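Local coordinates for protein mannonate dehydratase (PDB 3BDK) that probably catalyses the manganese- or iron-dependent dehydration of D-mannonate to 2-dehydro-3-deoxy-D-gluconate, a step of pentose and glucuronate interconversion, at residues H219-P224 / I233-E238. Sequence-based numbering, arbitrary orientation.
With MN (manganese (II) ion), chain D; DNO (D-mannose), chain C.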
ATOM      1  N   HIS A 219     -25.315   0.215  -2.262  1.00 38.38           N
ATOM      2  CA  HIS A 219     -24.333   1.259  -2.530  1.00 39.19           C
ATOM      3  C   HIS A 219     -24.960   2.645  -2.426  1.00 38.76           C
ATOM      4  O   HIS A 219     -25.941   2.945  -3.106  1.00 39.28           O
ATOM      5  CB  HIS A 219     -23.711   1.065  -3.914  1.00 39.35           C
ATOM      6  CG  HIS A 219     -22.416   1.793  -4.101  1.00 41.46           C
ATOM      7  ND1 HIS A 219     -22.354   3.118  -4.479  1.00 43.57           N
ATOM      8  CD2 HIS A 219     -21.134   1.381  -3.962  1.00 42.12           C
ATOM      9  CE1 HIS A 219     -21.089   3.489  -4.565  1.00 44.19           C
ATOM     10  NE2 HIS A 219     -20.329   2.455  -4.257  1.00 43.73           N
ATOM     11  N   PRO A 220     -24.387   3.485  -1.571  1.00 38.09           N
ATOM     12  CA  PRO A 220     -24.973   4.795  -1.267  1.00 37.55           C
ATOM     13  C   PRO A 220     -25.019   5.694  -2.498  1.00 37.30           C
ATOM     14  O   PRO A 220     -24.426   5.363  -3.524  1.00 37.46           O
ATOM     15  CB  PRO A 220     -24.008   5.373  -0.229  1.00 37.67           C
ATOM     16  CG  PRO A 220     -22.703   4.730  -0.539  1.00 37.90           C
ATOM     17  CD  PRO A 220     -23.032   3.341  -1.011  1.00 38.08           C
ATOM     18  N   ASP A 221     -25.718   6.819  -2.388  1.00 36.81           N
ATOM     19  CA  ASP A 221     -25.898   7.722  -3.520  1.00 36.22           C
ATOM     20  C   ASP A 221     -24.644   8.555  -3.765  1.00 35.26           C
ATOM     21  O   ASP A 221     -24.077   9.130  -2.836  1.00 35.74           O
ATOM     22  CB  ASP A 221     -27.101   8.638  -3.287  1.00 36.74           C
ATOM     23  CG  ASP A 221     -28.395   8.043  -3.803  1.00 38.17           C
ATOM     24  OD1 ASP A 221     -29.466   8.637  -3.553  1.00 40.45           O
ATOM     25  OD2 ASP A 221     -28.343   6.982  -4.460  1.00 40.23           O
ATOM     26  N   ASP A 222     -24.216   8.614  -5.021  1.00 33.90           N
ATOM     27  CA  ASP A 222     -22.870   9.063  -5.352  1.00 33.23           C
ATOM     28  C   ASP A 222     -22.884  10.030  -6.532  1.00 32.28           C
ATOM     29  O   ASP A 222     -22.898   9.610  -7.689  1.00 32.28           O
ATOM     30  CB  ASP A 222     -21.966   7.868  -5.662  1.00 33.26           C
ATOM     31  CG  ASP A 222     -20.620   8.284  -6.223  1.00 33.70           C
ATOM     32  OD1 ASP A 222     -20.271   9.478  -6.109  1.00 35.05           O
ATOM     33  OD2 ASP A 222     -19.912   7.417  -6.776  1.00 35.48           O
ATOM     34  N   PRO A 223     -22.880  11.325  -6.231  1.00 31.73           N
ATOM     35  CA  PRO A 223     -22.763  11.793  -4.846  1.00 31.31           C
ATOM     36  C   PRO A 223     -24.109  11.786  -4.130  1.00 31.11           C
ATOM     37  O   PRO A 223     -25.125  11.439  -4.731  1.00 31.75           O
ATOM     38  CB  PRO A 223     -22.262  13.228  -5.010  1.00 31.32           C
ATOM     39  CG  PRO A 223     -22.781  13.653  -6.337  1.00 31.52           C
ATOM     40  CD  PRO A 223     -22.752  12.425  -7.201  1.00 30.92           C
ATOM     41  N   PRO A 224     -24.109  12.166  -2.856  1.00 30.55           N
ATOM     42  CA  PRO A 224     -25.261  11.928  -1.981  1.00 30.43           C
ATOM     43  C   PRO A 224     -26.143  13.165  -1.857  1.00 30.50           C
ATOM     44  O   PRO A 224     -26.614  13.480  -0.764  1.00 30.41           O
ATOM     45  CB  PRO A 224     -24.610  11.609  -0.633  1.00 30.21           C
ATOM     46  CG  PRO A 224     -23.312  12.333  -0.670  1.00 29.58           C
ATOM     47  CD  PRO A 224     -22.850  12.279  -2.098  1.00 30.29           C
ATOM     48  N   ILE A 233     -31.953   9.559  -2.392  1.00 28.62           N
ATOM     49  CA  ILE A 233     -32.402   9.277  -1.032  1.00 28.15           C
ATOM     50  C   ILE A 233     -31.368   8.578  -0.145  1.00 29.09           C
ATOM     51  O   ILE A 233     -31.417   8.682   1.096  1.00 29.93           O
ATOM     52  CB  ILE A 233     -33.783   8.543  -0.982  1.00 28.26           C
ATOM     53  CG1 ILE A 233     -33.770   7.243  -1.813  1.00 27.73           C
ATOM     54  CG2 ILE A 233     -34.911   9.491  -1.392  1.00 25.93           C
ATOM     55  CD1 ILE A 233     -35.046   6.418  -1.677  1.00 27.55           C
ATOM     56  N   ILE A 234     -30.428   7.873  -0.750  1.00 28.84           N
ATOM     57  CA  ILE A 234     -29.440   7.197   0.059  1.00 29.27           C
ATOM     58  C   ILE A 234     -28.256   8.128   0.197  1.00 29.41           C
ATOM     59  O   ILE A 234     -27.249   8.010  -0.496  1.00 30.25           O
ATOM     60  CB  ILE A 234     -29.110   5.770  -0.462  1.00 29.46           C
ATOM     61  CG1 ILE A 234     -30.406   5.070  -0.904  1.00 30.27           C
ATOM     62  CG2 ILE A 234     -28.489   4.942   0.639  1.00 27.80           C
ATOM     63  CD1 ILE A 234     -31.468   4.929   0.232  1.00 29.60           C
ATOM     64  N   THR A 235     -28.402   9.057   1.123  1.00 29.43           N
ATOM     65  CA  THR A 235     -27.584  10.251   1.139  1.00 29.22           C
ATOM     66  C   THR A 235     -26.912  10.558   2.498  1.00 29.71           C
ATOM     67  O   THR A 235     -25.997  11.377   2.541  1.00 29.74           O
ATOM     68  CB  THR A 235     -28.436  11.493   0.633  1.00 29.43           C
ATOM     69  OG1 THR A 235     -29.556  11.708   1.494  1.00 28.51           O
ATOM     70  CG2 THR A 235     -28.953  11.299  -0.793  1.00 25.74           C
ATOM     71  N   GLY A 236     -27.351   9.906   3.588  1.00 29.83           N
ATOM     72  CA  GLY A 236     -26.848  10.191   4.943  1.00 30.34           C
ATOM     73  C   GLY A 236     -27.422   9.368   6.103  1.00 31.91           C
ATOM     74  O   GLY A 236     -28.165   8.398   5.901  1.00 31.54           O
ATOM     75  N   GLN A 237     -27.083   9.769   7.331  1.00 33.57           N
ATOM     76  CA  GLN A 237     -27.458   9.033   8.550  1.00 35.47           C
ATOM     77  C   GLN A 237     -28.943   8.713   8.652  1.00 36.66           C
ATOM     78  O   GLN A 237     -29.299   7.582   8.965  1.00 37.13           O
ATOM     79  CB  GLN A 237     -27.005   9.781   9.812  1.00 35.61           C
ATOM     80  CG  GLN A 237     -27.394   9.111  11.153  1.00 36.85           C
ATOM     81  CD  GLN A 237     -26.947   7.643  11.278  1.00 37.84           C
ATOM     82  OE1 GLN A 237     -25.918   7.235  10.735  1.00 37.88           O
ATOM     83  NE2 GLN A 237     -27.730   6.850  12.002  1.00 37.80           N
ATOM     84  N   GLU A 238     -29.793   9.715   8.394  1.00 38.01           N
ATOM     85  CA  GLU A 238     -31.255   9.540   8.337  1.00 38.71           C
ATOM     86  C   GLU A 238     -31.687   8.449   7.396  1.00 38.54           C
ATOM     87  O   GLU A 238     -32.459   7.566   7.772  1.00 38.93           O
ATOM     88  CB  GLU A 238     -31.931  10.822   7.856  1.00 39.30           C
ATOM     89  CG  GLU A 238     -32.753  11.499   8.894  1.00 41.11           C
ATOM     90  CD  GLU A 238     -31.907  12.021  10.016  1.00 44.89           C
ATOM     91  OE1 GLU A 238     -31.571  11.231  10.943  1.00 45.66           O
ATOM     92  OE2 GLU A 238     -31.584  13.230   9.953  1.00 47.46           O
TER
HETATM   93 MN    MN D 388     -18.155   2.184  -5.417  1.00100.95          MN
HETATM   94  C1  DNO C 387     -19.047   4.279  -9.019  1.00 76.00           C
HETATM   95  C2  DNO C 387     -18.326   2.922  -8.966  1.00 76.10           C
HETATM   96  C3  DNO C 387     -18.487   2.042 -10.246  1.00 76.65           C
HETATM   97  C4  DNO C 387     -19.896   1.654 -10.800  1.00 77.21           C
HETATM   98  C5  DNO C 387     -21.045   1.307  -9.805  1.00 77.64           C
HETATM   99  C6  DNO C 387     -22.023   0.329 -10.468  1.00 77.45           C
HETATM  100  O1  DNO C 387     -18.827   5.137  -8.162  1.00 74.57           O
HETATM  101  O2  DNO C 387     -18.695   2.205  -7.774  1.00 75.96           O
HETATM  102  O3  DNO C 387     -17.777   0.824 -10.040  1.00 77.21           O
HETATM  103  O4  DNO C 387     -20.324   2.644 -11.746  1.00 76.63           O
HETATM  104  O5  DNO C 387     -20.587   0.714  -8.579  1.00 77.91           O
HETATM  105  O6  DNO C 387     -23.130   1.057 -11.006  1.00 76.74           O
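Asp221 and Ile234 approach to 5.1 Å between their CA atoms, and Pro224 and Thr235 to 4.2 Å. At the first pair Asp221 N donates to Ile234 O, whose modelled position is less certain. The Asp221 carboxylate returns the link: its OD1 accepts Ile234 N at 3.1 Å, met from well above the carboxylate plane (69° out of it), and, more weakly, Ile233 N. Two backbone N-H groups thus converge on one oxygen as the chain enters the inverse gamma turn centred on Ile234. With CG2 anti to its backbone N, Ile234 lays that methyl 4.0 Å from Pro220 CA, while Pro224 CB packs 3.5 Å from Thr235 O. In this xylose isomerase-like TIM barrel, 219-224 follows barrel strand 215-218, and segment 233-238 leads through the N-cap Gly236 into helix 237-245, so the contact closes a beta-alpha loop. The loop's other face is the active site. His219 NE2 binds manganese at 2.5 Å beside His286 and Asp330; its ND1 donates to a lone pair of Pro220 O, 29° out of the ring plane, probably restraining ring rotation in part. Asp222, cis-linked to Pro223, salt-bridges Arg133 through OD1, and Asp222 OD2 lies 2.9 Å from O1 of the bound D-mannose.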